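Local structure of YECBM32 (Yersinia enterocolitica, 2JDA) at residues Thr7-Val11 with Ile131-Ser135; Lys70-Phe76 with Leu87-Thr93. The protein binds polygalacturonic acid, the backbone of pectin, as a periplasmic carbohydrate-binding module that carries a calcium ion. One frame throughout, in Å; residues are numbered along the deposited sequence.

How the interactions relate
Both contacts belong to one beta-sandwich and lie on opposite sides of its centre, with their centres about 18 Å apart. Interaction 1 is a light contact of 302 Å² where the N-terminal lead-in to strand 10-15, at one edge of the five-stranded sheet, meets the end of strand 125-133 in the other sheet through one direct hydrogen bond, a water and small apolar groups. Interaction 2, with 722 Å², is a true beta hairpin at the opposite edge of the five-stranded sheet. There, backbone bonds form a ladder interrupted by a bulge, aromatic and aliphatic side chains enter the core, and lysine and glutamate side chains line the more exposed face and rim.

Interaction 1: residues Thr7-Val11 with Ile131-Ser135; sequences TAQIV and IAINS
Residues Thr7-Val11 are extended for most of their length, becoming strand at Ile10; they meet Ile131-Ser135, strand as far as Ile133, in a roughly antiparallel sense around Thr7 and Ala8, then diverge. Thr7 lies beside Asn134 (CA-CA 4.8 Å) and Ala8 beside Ile133 (CA-CA 5.5 Å). Asn134 has left-handed backbone angles (59/55), which asparagine tolerates well, and ends the extended run.

A single direct hydrogen bond links the backbones, Ala8 N to Ile133 O at 3.0 Å. A water takes the place of its return partner, donating to Ala8 O (2.6 Å) and accepting from Ile133 N (2.9 Å). Thr7 CA makes a CA-H...O contact with Asn134 O at 3.4 Å.

Ala8 CB, pointing toward the other segment, is small enough to sit 3.9 Å from Ile133 CG2. Ile10, in an m,t rotamer, carries CD1 to 4.4 Å from Ile133 CG1. Thr7, chi1 p, lays CG2 4.1 Å from Ala132 CB.

The Asn134 amide turns to the backbone of Ser55 and Glu57. The lead-in to an edge strand of one sheet thus meets the end of strand 125-133 in the other, consistent with the F5/8 type C (discoidin) beta-sandwich.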
loop_
_atom_site.group_PDB
_atom_site.type_symbol
_atom_site.label_atom_id
_atom_site.label_comp_id
_atom_site.label_asym_id
_atom_site.label_seq_id
_atom_site.Cartn_x
_atom_site.Cartn_y
_atom_site.Cartn_z
ATOM N N THR A 7 -7.428 13.115 -2.652
ATOM C CA THR A 7 -6.216 12.253 -2.535
ATOM C C THR A 7 -5.098 12.847 -3.345
ATOM O O THR A 7 -5.320 13.583 -4.332
ATOM C CB THR A 7 -6.446 10.814 -3.027
ATOM O OG1 THR A 7 -7.034 10.856 -4.345
ATOM C CG2 THR A 7 -7.434 10.087 -2.176
ATOM N N ALA A 8 -3.885 12.535 -2.909
ATOM C CA ALA A 8 -2.678 12.848 -3.641
ATOM C C ALA A 8 -2.609 12.018 -4.943
ATOM O O ALA A 8 -2.889 10.789 -4.996
ATOM C CB ALA A 8 -1.486 12.563 -2.776
ATOM N N GLN A 9 -2.214 12.662 -6.008
ATOM C CA GLN A 9 -2.211 12.010 -7.317
ATOM C C GLN A 9 -1.031 11.068 -7.386
ATOM O O GLN A 9 0.087 11.508 -7.276
ATOM C CB GLN A 9 -2.061 13.068 -8.428
ATOM C CG GLN A 9 -1.942 12.424 -9.850
ATOM C CD GLN A 9 -1.793 13.412 -11.016
ATOM O OE1 GLN A 9 -1.604 14.615 -10.807
ATOM N NE2 GLN A 9 -1.846 12.874 -12.260
ATOM N N ILE A 10 -1.314 9.792 -7.598
ATOM C CA ILE A 10 -0.265 8.816 -7.912
ATOM C C ILE A 10 -0.034 8.821 -9.407
ATOM O O ILE A 10 -0.946 8.438 -10.179
ATOM C CB ILE A 10 -0.658 7.416 -7.392
ATOM C CG1 ILE A 10 -0.819 7.430 -5.855
ATOM C CG2 ILE A 10 0.376 6.361 -7.828
ATOM C CD1 ILE A 10 -1.571 6.257 -5.288
ATOM N N VAL A 11 1.124 9.290 -9.825
ATOM C CA VAL A 11 1.465 9.379 -11.262
ATOM C C VAL A 11 2.250 8.210 -11.819
ATOM O O VAL A 11 2.264 7.987 -13.021
ATOM C CB VAL A 11 2.255 10.656 -11.611
ATOM C CG1 VAL A 11 1.426 11.856 -11.301
ATOM C CG2 VAL A 11 3.619 10.743 -10.936
ATOM N N ILE A 131 -4.672 1.219 -3.102
ATOM C CA ILE A 131 -4.049 2.097 -2.159
ATOM C C ILE A 131 -4.330 3.517 -2.587
ATOM O O ILE A 131 -4.288 3.867 -3.760
ATOM C CB ILE A 131 -2.554 1.814 -2.098
ATOM C CG1 ILE A 131 -1.890 2.461 -0.900
ATOM C CG2 ILE A 131 -1.903 2.193 -3.327
ATOM C CD1 ILE A 131 -0.792 1.502 -0.348
ATOM N N ALA A 132 -4.554 4.375 -1.611
ATOM C CA ALA A 132 -4.687 5.811 -1.894
ATOM C C ALA A 132 -3.967 6.594 -0.786
ATOM O O ALA A 132 -3.831 6.100 0.347
ATOM C CB ALA A 132 -6.126 6.224 -2.003
ATOM N N ILE A 133 -3.555 7.802 -1.095
ATOM C CA ILE A 133 -2.797 8.645 -0.170
ATOM C C ILE A 133 -3.678 9.872 0.140
ATOM O O ILE A 133 -4.236 10.491 -0.746
ATOM C CB ILE A 133 -1.498 9.077 -0.803
ATOM C CG1 ILE A 133 -0.663 7.861 -1.320
ATOM C CG2 ILE A 133 -0.760 10.028 0.108
ATOM C CD1 ILE A 133 -0.330 6.973 -0.331
ATOM N N ASN A 134 -3.803 10.190 1.410
ATOM C CA ASN A 134 -4.643 11.292 1.887
ATOM C C ASN A 134 -6.121 11.109 1.470
ATOM O O ASN A 134 -6.727 11.969 0.816
ATOM C CB ASN A 134 -4.092 12.609 1.364
ATOM C CG ASN A 134 -2.758 12.966 1.962
ATOM O OD1 ASN A 134 -2.333 12.406 2.977
ATOM N ND2 ASN A 134 -2.085 13.949 1.348
ATOM N N SER A 135 -6.668 9.945 1.847
ATOM C CA SER A 135 -8.039 9.577 1.554
ATOM C C SER A 135 -9.018 10.221 2.516
ATOM O O SER A 135 -8.753 10.374 3.690
ATOM C CB SER A 135 -8.128 8.080 1.681
ATOM O OG SER A 135 -9.437 7.568 1.515
HETATM O O HOH W 1 -3.803 8.598 -3.871
#

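Interaction 2: residues Lys70-Phe76 with Leu87-Thr93; sequences KLKFSIF and LAEGLET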
loop_
_atom_site.group_PDB
_atom_site.type_symbol
_atom_site.label_atom_id
_atom_site.label_comp_id
_atom_site.label_asym_id
_atom_site.label_seq_id
_atom_site.Cartn_x
_atom_site.Cartn_y
_atom_site.Cartn_z
ATOM N N LYS A 70 -4.230 -11.872 6.320
ATOM C CA LYS A 70 -3.613 -10.657 6.873
ATOM C C LYS A 70 -2.252 -10.458 6.218
ATOM O O LYS A 70 -1.395 -11.312 6.277
ATOM C CB LYS A 70 -3.405 -10.817 8.378
ATOM C CG LYS A 70 -4.682 -10.899 9.170
ATOM C CD LYS A 70 -4.423 -10.616 10.628
ATOM C CE LYS A 70 -4.238 -11.840 11.363
ATOM N NZ LYS A 70 -5.567 -12.161 11.961
ATOM N N LEU A 71 -2.076 -9.321 5.576
ATOM C CA LEU A 71 -0.860 -8.971 4.853
ATOM C C LEU A 71 0.138 -8.373 5.822
ATOM O O LEU A 71 -0.216 -7.464 6.596
ATOM C CB LEU A 71 -1.205 -7.944 3.769
ATOM C CG LEU A 71 -0.044 -7.398 2.948
ATOM C CD1 LEU A 71 0.521 -8.441 2.061
ATOM C CD2 LEU A 71 -0.548 -6.217 2.160
ATOM N N LYS A 72 1.363 -8.852 5.754
ATOM C CA LYS A 72 2.464 -8.343 6.531
ATOM C C LYS A 72 3.204 -7.347 5.661
ATOM O O LYS A 72 3.548 -7.670 4.509
ATOM C CB LYS A 72 3.398 -9.460 6.933
ATOM C CG LYS A 72 2.742 -10.569 7.663
ATOM C CD LYS A 72 3.724 -11.700 7.970
ATOM C CE LYS A 72 3.066 -13.084 8.037
ATOM N NZ LYS A 72 4.031 -13.985 7.302
ATOM N N PHE A 73 3.482 -6.147 6.175
ATOM C CA PHE A 73 4.130 -5.118 5.402
ATOM C C PHE A 73 4.744 -4.027 6.229
ATOM O O PHE A 73 4.445 -3.894 7.409
ATOM C CB PHE A 73 3.131 -4.507 4.393
ATOM C CG PHE A 73 2.020 -3.673 5.015
ATOM C CD1 PHE A 73 1.991 -2.282 4.858
ATOM C CD2 PHE A 73 1.010 -4.242 5.763
ATOM C CE1 PHE A 73 1.020 -1.553 5.444
ATOM C CE2 PHE A 73 0.036 -3.484 6.364
ATOM C CZ PHE A 73 0.036 -2.117 6.159
ATOM N N SER A 74 5.584 -3.235 5.567
ATOM C CA SER A 74 6.218 -2.039 6.085
ATOM C C SER A 74 6.007 -0.887 5.123
ATOM O O SER A 74 5.845 -1.123 3.943
ATOM C CB SER A 74 7.728 -2.258 6.329
ATOM O OG SER A 74 7.924 -3.291 7.268
ATOM N N ILE A 75 5.982 0.341 5.631
ATOM C CA ILE A 75 5.773 1.533 4.784
ATOM C C ILE A 75 6.885 2.499 4.989
ATOM O O ILE A 75 7.244 2.795 6.134
ATOM C CB ILE A 75 4.475 2.292 5.105
ATOM C CG1 ILE A 75 3.288 1.376 5.149
ATOM C CG2 ILE A 75 4.223 3.382 4.093
ATOM C CD1 ILE A 75 2.045 2.024 5.716
ATOM N N PHE A 76 7.419 3.001 3.879
ATOM C CA PHE A 76 8.539 3.922 3.835
ATOM C C PHE A 76 8.187 5.135 2.989
ATOM O O PHE A 76 7.328 5.050 2.096
ATOM C CB PHE A 76 9.816 3.266 3.278
ATOM C CG PHE A 76 10.282 2.121 4.089
ATOM C CD1 PHE A 76 11.197 2.309 5.118
ATOM C CD2 PHE A 76 9.761 0.851 3.886
ATOM C CE1 PHE A 76 11.605 1.209 5.898
ATOM C CE2 PHE A 76 10.160 -0.219 4.652
ATOM C CZ PHE A 76 11.066 -0.010 5.683
ATOM N N LEU A 87 7.632 4.897 7.931
ATOM C CA LEU A 87 6.426 5.317 8.642
ATOM C C LEU A 87 6.054 4.305 9.684
ATOM O O LEU A 87 5.628 4.706 10.783
ATOM C CB LEU A 87 5.258 5.480 7.729
ATOM C CG LEU A 87 5.221 6.661 6.791
ATOM C CD1 LEU A 87 3.956 6.648 5.926
ATOM C CD2 LEU A 87 5.333 8.003 7.585
ATOM N N ALA A 88 6.209 3.020 9.376
ATOM C CA ALA A 88 6.030 1.905 10.279
ATOM C C ALA A 88 6.560 0.633 9.647
ATOM O O ALA A 88 6.484 0.446 8.434
ATOM C CB ALA A 88 4.530 1.749 10.657
ATOM N N GLU A 89 7.065 -0.268 10.462
ATOM C CA GLU A 89 7.583 -1.534 9.998
ATOM C C GLU A 89 6.866 -2.700 10.685
ATOM O O GLU A 89 6.451 -2.588 11.869
ATOM C CB GLU A 89 9.086 -1.646 10.191
ATOM C CG GLU A 89 9.892 -0.669 9.391
ATOM C CD GLU A 89 11.380 -0.988 9.411
ATOM O OE1 GLU A 89 11.828 -1.966 8.746
ATOM O OE2 GLU A 89 12.115 -0.218 10.055
ATOM N N GLY A 90 6.716 -3.806 9.963
ATOM C CA GLY A 90 6.170 -5.048 10.498
ATOM C C GLY A 90 4.709 -4.937 10.939
ATOM O O GLY A 90 4.317 -5.501 11.959
ATOM N N LEU A 91 3.908 -4.208 10.190
ATOM C CA LEU A 91 2.465 -4.145 10.354
ATOM C C LEU A 91 1.776 -5.365 9.775
ATOM O O LEU A 91 2.322 -5.999 8.885
ATOM C CB LEU A 91 1.860 -2.936 9.573
ATOM C CG LEU A 91 2.386 -1.570 9.957
ATOM C CD1 LEU A 91 1.809 -0.492 9.119
ATOM C CD2 LEU A 91 2.007 -1.273 11.384
ATOM N N GLU A 92 0.574 -5.667 10.237
ATOM C CA GLU A 92 -0.332 -6.587 9.559
ATOM C C GLU A 92 -1.643 -5.889 9.317
ATOM O O GLU A 92 -2.142 -5.168 10.203
ATOM C CB GLU A 92 -0.623 -7.791 10.434
ATOM C CG GLU A 92 0.449 -8.825 10.573
ATOM C CD GLU A 92 -0.156 -10.000 11.346
ATOM O OE1 GLU A 92 -0.231 -11.082 10.819
ATOM O OE2 GLU A 92 -0.649 -9.781 12.473
ATOM N N THR A 93 -2.269 -6.133 8.182
ATOM C CA THR A 93 -3.622 -5.669 7.928
ATOM C C THR A 93 -4.603 -6.438 8.803
ATOM O O THR A 93 -4.363 -7.541 9.251
ATOM C CB THR A 93 -4.051 -5.765 6.467
ATOM O OG1 THR A 93 -3.989 -7.131 5.993
ATOM C CG2 THR A 93 -3.151 -4.901 5.611
HETATM O O HOH W 2 0.198 -12.055 8.499
HETATM O O HOH W 3 10.661 -3.639 7.006
#
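Thr93, Phe73 and Leu91 bury the largest areas in this antiparallel pairing. Thr93 ties one end of the ladder twice: its N donates to Leu71 O (2.9 Å), while its OG1 accepts from Leu71 N (2.9 Å), a hydroxyl replacing a backbone carbonyl. Its CG2 methyl lies 3.6 Å from Phe73 CE2, so threonine serves both polar and apolar neighbours.

Phe73 and Leu91 form a hydrogen-bonded pair, Phe73 N to Leu91 O at 3.0 Å and Leu91 N to Phe73 O at 2.8 Å. Their side chains share the inner face, where Leu91 CB sits over the Phe73 ring in a CH-pi contact, 4.1 Å from its centroid.

Between Phe73-Leu91 and Ile75-Ala88 the register slips by one, Glu89 and Gly90 lying against Ser74; Gly90, whose positive phi suits glycine, donates its N to Ser74 OG (3.0 Å). Ile75 N then donates to Ala88 O (2.8 Å), and Leu87 and Ala88 both face Ile75 in a classic beta bulge, Ile75 O accepting from Leu87 N (2.8 Å) and, weakly, Ala88 N (3.4 Å).

On the other face the Lys72 and Glu92 aliphatic parts touch (CG to CG 4.1 Å). Lys72 NZ bonds weakly to Thr120 O; a water donates to Glu92 OE1 (2.6 Å) and Lys70 O (2.8 Å).

The hairpin edges the five-stranded sheet, strand 71-78 pairing also with strand 112-120. Its inner face packs on strands 53-63 and 101-105 of the second sheet, Phe73 and Ile75 both meeting Leu103, while Ile144 near the C-terminus touches Leu91 and Ala88.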